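Local atomic coordinates of B-type flagellar hook-associated protein 2 (Pseudomonas aeruginosa, PDB entry 5FHY), a protein that caps the growing tip of the bacterial flagellar filament, helping flagellin subunits polymerise there and keeping exported flagellin from leaking away. Residues T35-V40 with G207-L212; G127-V132 with T168-G173. One frame throughout, in Å; residues are numbered along the deposited sequence.

Contact 1. Residues T35-V40 with G207-L212; sequences TYQIQV and GKPITL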
loop_
_atom_site.group_PDB
_atom_site.type_symbol
_atom_site.label_atom_id
_atom_site.label_comp_id
_atom_site.label_asym_id
_atom_site.label_seq_id
_atom_site.Cartn_x
_atom_site.Cartn_y
_atom_site.Cartn_z
ATOM N N THR B 35 21.225 40.025 21.679
ATOM C CA THR B 35 22.117 39.021 21.121
ATOM C C THR B 35 23.434 39.027 21.883
ATOM O O THR B 35 23.903 40.079 22.308
ATOM C CB THR B 35 22.365 39.268 19.625
ATOM O OG1 THR B 35 23.468 38.468 19.184
ATOM C CG2 THR B 35 22.675 40.736 19.370
ATOM N N TYR B 36 24.026 37.855 22.072
ATOM C CA TYR B 36 25.220 37.758 22.900
ATOM C C TYR B 36 26.238 36.802 22.301
ATOM O O TYR B 36 25.896 35.708 21.855
ATOM C CB TYR B 36 24.859 37.300 24.316
ATOM C CG TYR B 36 23.814 38.158 24.997
ATOM C CD1 TYR B 36 24.180 39.301 25.700
ATOM C CD2 TYR B 36 22.462 37.822 24.942
ATOM C CE1 TYR B 36 23.235 40.089 26.326
ATOM C CE2 TYR B 36 21.507 38.607 25.566
ATOM C CZ TYR B 36 21.899 39.740 26.257
ATOM O OH TYR B 36 20.959 40.529 26.884
ATOM N N GLN B 37 27.495 37.224 22.294
ATOM C CA GLN B 37 28.573 36.357 21.858
ATOM C C GLN B 37 29.185 35.686 23.077
ATOM O O GLN B 37 29.661 36.354 23.999
ATOM C CB GLN B 37 29.622 37.146 21.080
ATOM C CG GLN B 37 29.096 37.727 19.777
ATOM C CD GLN B 37 28.702 36.655 18.781
ATOM O OE1 GLN B 37 27.523 36.328 18.638
ATOM N NE2 GLN B 37 29.689 36.107 18.081
ATOM N N ILE B 38 29.190 34.361 23.068
ATOM C CA ILE B 38 29.558 33.607 24.253
ATOM C C ILE B 38 30.709 32.652 23.985
ATOM O O ILE B 38 30.711 31.927 22.994
ATOM C CB ILE B 38 28.352 32.808 24.793
ATOM C CG1 ILE B 38 27.185 33.749 25.095
ATOM C CG2 ILE B 38 28.735 32.018 26.035
ATOM C CD1 ILE B 38 26.100 33.127 25.942
ATOM N N GLN B 39 31.693 32.671 24.875
ATOM C CA GLN B 39 32.767 31.695 24.849
ATOM C C GLN B 39 32.675 30.859 26.116
ATOM O O GLN B 39 32.271 31.354 27.164
ATOM C CB GLN B 39 34.138 32.377 24.760
ATOM C CG GLN B 39 34.392 33.164 23.480
ATOM C CD GLN B 39 35.798 33.749 23.416
ATOM O OE1 GLN B 39 36.700 33.319 24.136
ATOM N NE2 GLN B 39 35.985 34.744 22.552
ATOM N N VAL B 40 33.054 29.592 26.021
ATOM C CA VAL B 40 33.190 28.752 27.201
ATOM C C VAL B 40 34.646 28.321 27.294
ATOM O O VAL B 40 35.110 27.519 26.489
ATOM C CB VAL B 40 32.264 27.522 27.147
ATOM C CG1 VAL B 40 32.557 26.588 28.319
ATOM C CG2 VAL B 40 30.803 27.957 27.149
ATOM N N GLY B 207 38.430 31.065 19.648
ATOM C CA GLY B 207 38.077 32.057 18.651
ATOM C C GLY B 207 36.790 31.775 17.892
ATOM O O GLY B 207 36.450 32.502 16.958
ATOM N N LYS B 208 36.083 30.714 18.277
ATOM C CA LYS B 208 34.803 30.367 17.653
ATOM C C LYS B 208 33.656 30.495 18.654
ATOM O O LYS B 208 33.253 29.506 19.266
ATOM C CB LYS B 208 34.772 28.943 17.061
ATOM C CG LYS B 208 35.764 28.553 15.956
ATOM C CD LYS B 208 37.232 28.620 16.309
ATOM C CE LYS B 208 38.036 27.886 15.240
ATOM N NZ LYS B 208 39.358 27.394 15.714
ATOM N N PRO B 209 33.133 31.717 18.836
ATOM C CA PRO B 209 32.146 31.938 19.895
ATOM C C PRO B 209 30.726 31.609 19.438
ATOM O O PRO B 209 30.428 31.655 18.244
ATOM C CB PRO B 209 32.287 33.430 20.188
ATOM C CG PRO B 209 32.665 34.008 18.869
ATOM C CD PRO B 209 33.552 32.983 18.206
ATOM N N ILE B 210 29.865 31.272 20.389
ATOM C CA ILE B 210 28.467 30.984 20.098
ATOM C C ILE B 210 27.636 32.267 20.091
ATOM O O ILE B 210 27.823 33.133 20.945
ATOM C CB ILE B 210 27.880 29.988 21.127
ATOM C CG1 ILE B 210 28.644 28.666 21.085
ATOM C CG2 ILE B 210 26.414 29.732 20.861
ATOM C CD1 ILE B 210 28.562 27.966 19.755
ATOM N N THR B 211 26.726 32.393 19.131
ATOM C CA THR B 211 25.758 33.484 19.160
ATOM C C THR B 211 24.500 33.034 19.892
ATOM O O THR B 211 23.883 32.036 19.522
ATOM C CB THR B 211 25.379 33.956 17.740
ATOM O OG1 THR B 211 26.553 34.403 17.053
ATOM C CG2 THR B 211 24.376 35.101 17.806
ATOM N N LEU B 212 24.116 33.776 20.927
ATOM C CA LEU B 212 22.915 33.447 21.687
ATOM C C LEU B 212 21.845 34.519 21.513
ATOM O O LEU B 212 22.058 35.683 21.849
ATOM C CB LEU B 212 23.236 33.278 23.170
ATOM C CG LEU B 212 22.019 32.978 24.046
ATOM C CD1 LEU B 212 21.695 31.493 23.952
ATOM C CD2 LEU B 212 22.243 33.407 25.488
#

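Contact 2. Residues G127-V132 with T168-G173; sequences GKDIKV and TKAANG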
loop_
_atom_site.group_PDB
_atom_site.type_symbol
_atom_site.label_atom_id
_atom_site.label_comp_id
_atom_site.label_asym_id
_atom_site.label_seq_id
_atom_site.Cartn_x
_atom_site.Cartn_y
_atom_site.Cartn_z
ATOM N N GLY B 127 37.714 25.293 45.771
ATOM C CA GLY B 127 37.867 25.019 47.190
ATOM C C GLY B 127 37.022 23.891 47.753
ATOM O O GLY B 127 37.131 23.558 48.932
ATOM N N LYS B 128 36.172 23.300 46.923
ATOM C CA LYS B 128 35.321 22.209 47.381
ATOM C C LYS B 128 36.061 20.884 47.215
ATOM O O LYS B 128 35.518 19.920 46.677
ATOM C CB LYS B 128 33.985 22.181 46.628
ATOM C CG LYS B 128 33.073 23.373 46.896
ATOM C CD LYS B 128 33.459 24.547 46.020
ATOM C CE LYS B 128 32.592 25.767 46.256
ATOM N NZ LYS B 128 33.063 26.904 45.417
ATOM N N ASP B 129 37.305 20.846 47.681
ATOM C CA ASP B 129 38.118 19.637 47.603
ATOM C C ASP B 129 37.777 18.695 48.751
ATOM O O ASP B 129 37.408 19.143 49.834
ATOM C CB ASP B 129 39.612 19.986 47.641
ATOM C CG ASP B 129 40.086 20.700 46.380
ATOM O OD1 ASP B 129 39.674 20.310 45.267
ATOM O OD2 ASP B 129 40.878 21.658 46.507
ATOM N N ILE B 130 37.907 17.392 48.514
ATOM C CA ILE B 130 37.669 16.404 49.559
ATOM C C ILE B 130 38.908 16.277 50.443
ATOM O O ILE B 130 40.016 16.101 49.940
ATOM C CB ILE B 130 37.305 15.020 48.975
ATOM C CG1 ILE B 130 36.118 15.129 48.018
ATOM C CG2 ILE B 130 36.974 14.034 50.092
ATOM C CD1 ILE B 130 35.792 13.830 47.306
ATOM N N LYS B 131 38.719 16.368 51.757
ATOM C CA LYS B 131 39.830 16.254 52.699
ATOM C C LYS B 131 39.585 15.126 53.695
ATOM O O LYS B 131 38.461 14.926 54.159
ATOM C CB LYS B 131 40.049 17.577 53.445
ATOM C CG LYS B 131 41.222 17.554 54.415
ATOM C CD LYS B 131 41.509 18.922 55.011
ATOM C CE LYS B 131 42.854 18.925 55.731
ATOM N NZ LYS B 131 43.212 20.248 56.321
ATOM N N VAL B 132 40.649 14.393 54.016
ATOM C CA VAL B 132 40.579 13.285 54.958
ATOM C C VAL B 132 41.597 13.461 56.081
ATOM O O VAL B 132 42.807 13.464 55.838
ATOM C CB VAL B 132 40.826 11.932 54.266
ATOM C CG1 VAL B 132 40.685 10.797 55.276
ATOM C CG2 VAL B 132 39.857 11.740 53.102
ATOM N N THR B 168 40.512 14.622 39.952
ATOM C CA THR B 168 40.051 15.916 39.466
ATOM C C THR B 168 40.109 16.942 40.586
ATOM O O THR B 168 39.841 16.618 41.745
ATOM C CB THR B 168 38.608 15.852 38.931
ATOM O OG1 THR B 168 37.712 15.578 40.015
ATOM C CG2 THR B 168 38.459 14.765 37.879
ATOM N N LYS B 169 40.449 18.179 40.241
ATOM C CA LYS B 169 40.419 19.262 41.216
ATOM C C LYS B 169 39.072 19.947 41.167
ATOM O O LYS B 169 38.571 20.238 40.084
ATOM C CB LYS B 169 41.515 20.295 40.940
ATOM C CG LYS B 169 42.931 19.806 41.146
ATOM C CD LYS B 169 43.347 19.817 42.608
ATOM C CE LYS B 169 43.611 21.231 43.103
ATOM N NZ LYS B 169 44.364 21.229 44.387
ATOM N N ALA B 170 38.488 20.218 42.328
ATOM C CA ALA B 170 37.284 21.031 42.365
ATOM C C ALA B 170 37.675 22.453 41.980
ATOM O O ALA B 170 38.665 22.989 42.475
ATOM C CB ALA B 170 36.634 20.991 43.739
ATOM N N ALA B 171 36.901 23.063 41.093
ATOM C CA ALA B 171 37.259 24.378 40.582
ATOM C C ALA B 171 36.071 25.072 39.934
ATOM O O ALA B 171 35.103 24.426 39.529
ATOM C CB ALA B 171 38.402 24.258 39.586
ATOM N N ASN B 172 36.157 26.393 39.816
ATOM C CA ASN B 172 35.136 27.134 39.096
ATOM C C ASN B 172 35.406 27.046 37.605
ATOM O O ASN B 172 36.547 26.854 37.185
ATOM C CB ASN B 172 35.099 28.604 39.521
ATOM C CG ASN B 172 34.474 28.814 40.886
ATOM O OD1 ASN B 172 34.437 27.914 41.718
ATOM N ND2 ASN B 172 33.977 30.019 41.120
ATOM N N GLY B 173 34.358 27.202 36.807
ATOM C CA GLY B 173 34.518 27.285 35.370
ATOM C C GLY B 173 34.622 28.742 34.969
ATOM O O GLY B 173 34.614 29.630 35.824
HETATM O O HOH W 1 39.724 23.449 44.874
#

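Contact 1. Residues T35-V40 with G207-L212
Gln37 and Thr211 reach each other through two first torsions of the same kind: in Gln37 CG stands anti to the carbonyl carbon (chi1 -65°), and in Thr211 OG1 does so too. A further bend at chi2 of Gln37 turns CD back over the neighbouring strand, and the Thr211 hydroxyl donates to the amide oxygen, OG1 to OE1 2.7 Å, in the amide plane on a lone pair. The NE2 end of the same amide lies 3.7 Å from CG of Pro209, and the ring's CB packs against CG of Gln39 at 3.9 Å.

Beneath these side chains the backbones form an antiparallel ladder, part of a four-stranded antiparallel sheet in which strand 34-42 lies between 173-177 and 210-215. Tyr36 and Leu212 are a hydrogen-bonded pair, as are Ile38 and Ile210, with Gln37 and Thr211 the non-hydrogen-bonded pair between them. Leu212 N to Tyr36 O is 2.8 Å and nearly straight at 166°, whereas Tyr36 N to Leu212 O, 2.9 Å, is more bent at 140°. The face opposite Gln37 carries Tyr36, Ile38, Ile210 and Leu212; there CD1 of Ile38 meets CD2 of Leu212 at 3.9 Å. Strand 24-28 packs on this face through Lys24 and Ser26. The Tyr36 ring makes a cation-pi contact with Lys48 of a third subunit.

The chemistry thus combines a Gln37-Thr211 hydrogen bond on one face with mainly apolar contacts of Ile38 and Leu212 on the other, while strand 210-215, outermost within this fragment of the cap protein, carries the sheet into a second subunit through Leu212.

Contact 2. Residues G127-V132 with T168-G173
Asp129 meets the loop of Ala170 through its carboxylate, and its side chain can be followed outward atom by atom. From CB, the first torsion (chi1 -69°) sets CG anti to the carbonyl carbon, and both oxygens are turned to account. OD1 accepts the backbone N-H of Ala170, N to OD1 3.2 Å with 148° at the hydrogen, and the donor arrives nearly in line with the CG-OD1 bond. The CB of Ala170 also comes within 3.5 Å of this oxygen. OD2 accepts from a water at 2.7 Å. That water donates to Ala170 O as well, also at 2.7 Å, and takes the N-H of Gly127, so a single molecule bridges both segments. Lys169 NZ stays 4.1 Å from OD2, beyond a salt bridge, though its charge would be expected to stabilise the carboxylate.

Ala170 points its methyl at the opposite segment, where CB lies 3.3 Å from Lys128 O. Lys128 is the centre of an inverse gamma turn, and a weak bond from Asp129 N to Gly127 O closes this tight bend. The ammonium of Lys128 and the amide oxygen of Asn172 both bond to the backbone of Asp126, to its O and its N respectively.

The contact thus joins the bend leading into strand 130-136, an outer strand of the sheet it forms with 65-71 and 74-81, to the connection between strands 165-166 and 173-177. Lys128 rests on Val71 at the end of strand 65-71, while Ala171 lies against Thr45 and Asp126.

How the contacts relate
After strand 24-28 the chain lays down strand 34-42, whose segment 35-40 meets its partner 207-212 only after 166 intervening residues; contact 1 closes that long loop. Within it the chain begins the sheets containing strands 65-71 and 104-111, and strands 130-136 and 165-166 add their last members around contact 2, which closes a much shorter loop of 35 residues between 127-132 and 168-173. Contact 2 is therefore nested inside contact 1 and does not cross it. Strand 173-177, which begins where the second segment of contact 2 ends, pairs with strand 34-42, linking the two regions. The contact centres are 28 Å apart and their nearest atoms about 7 Å, without touching.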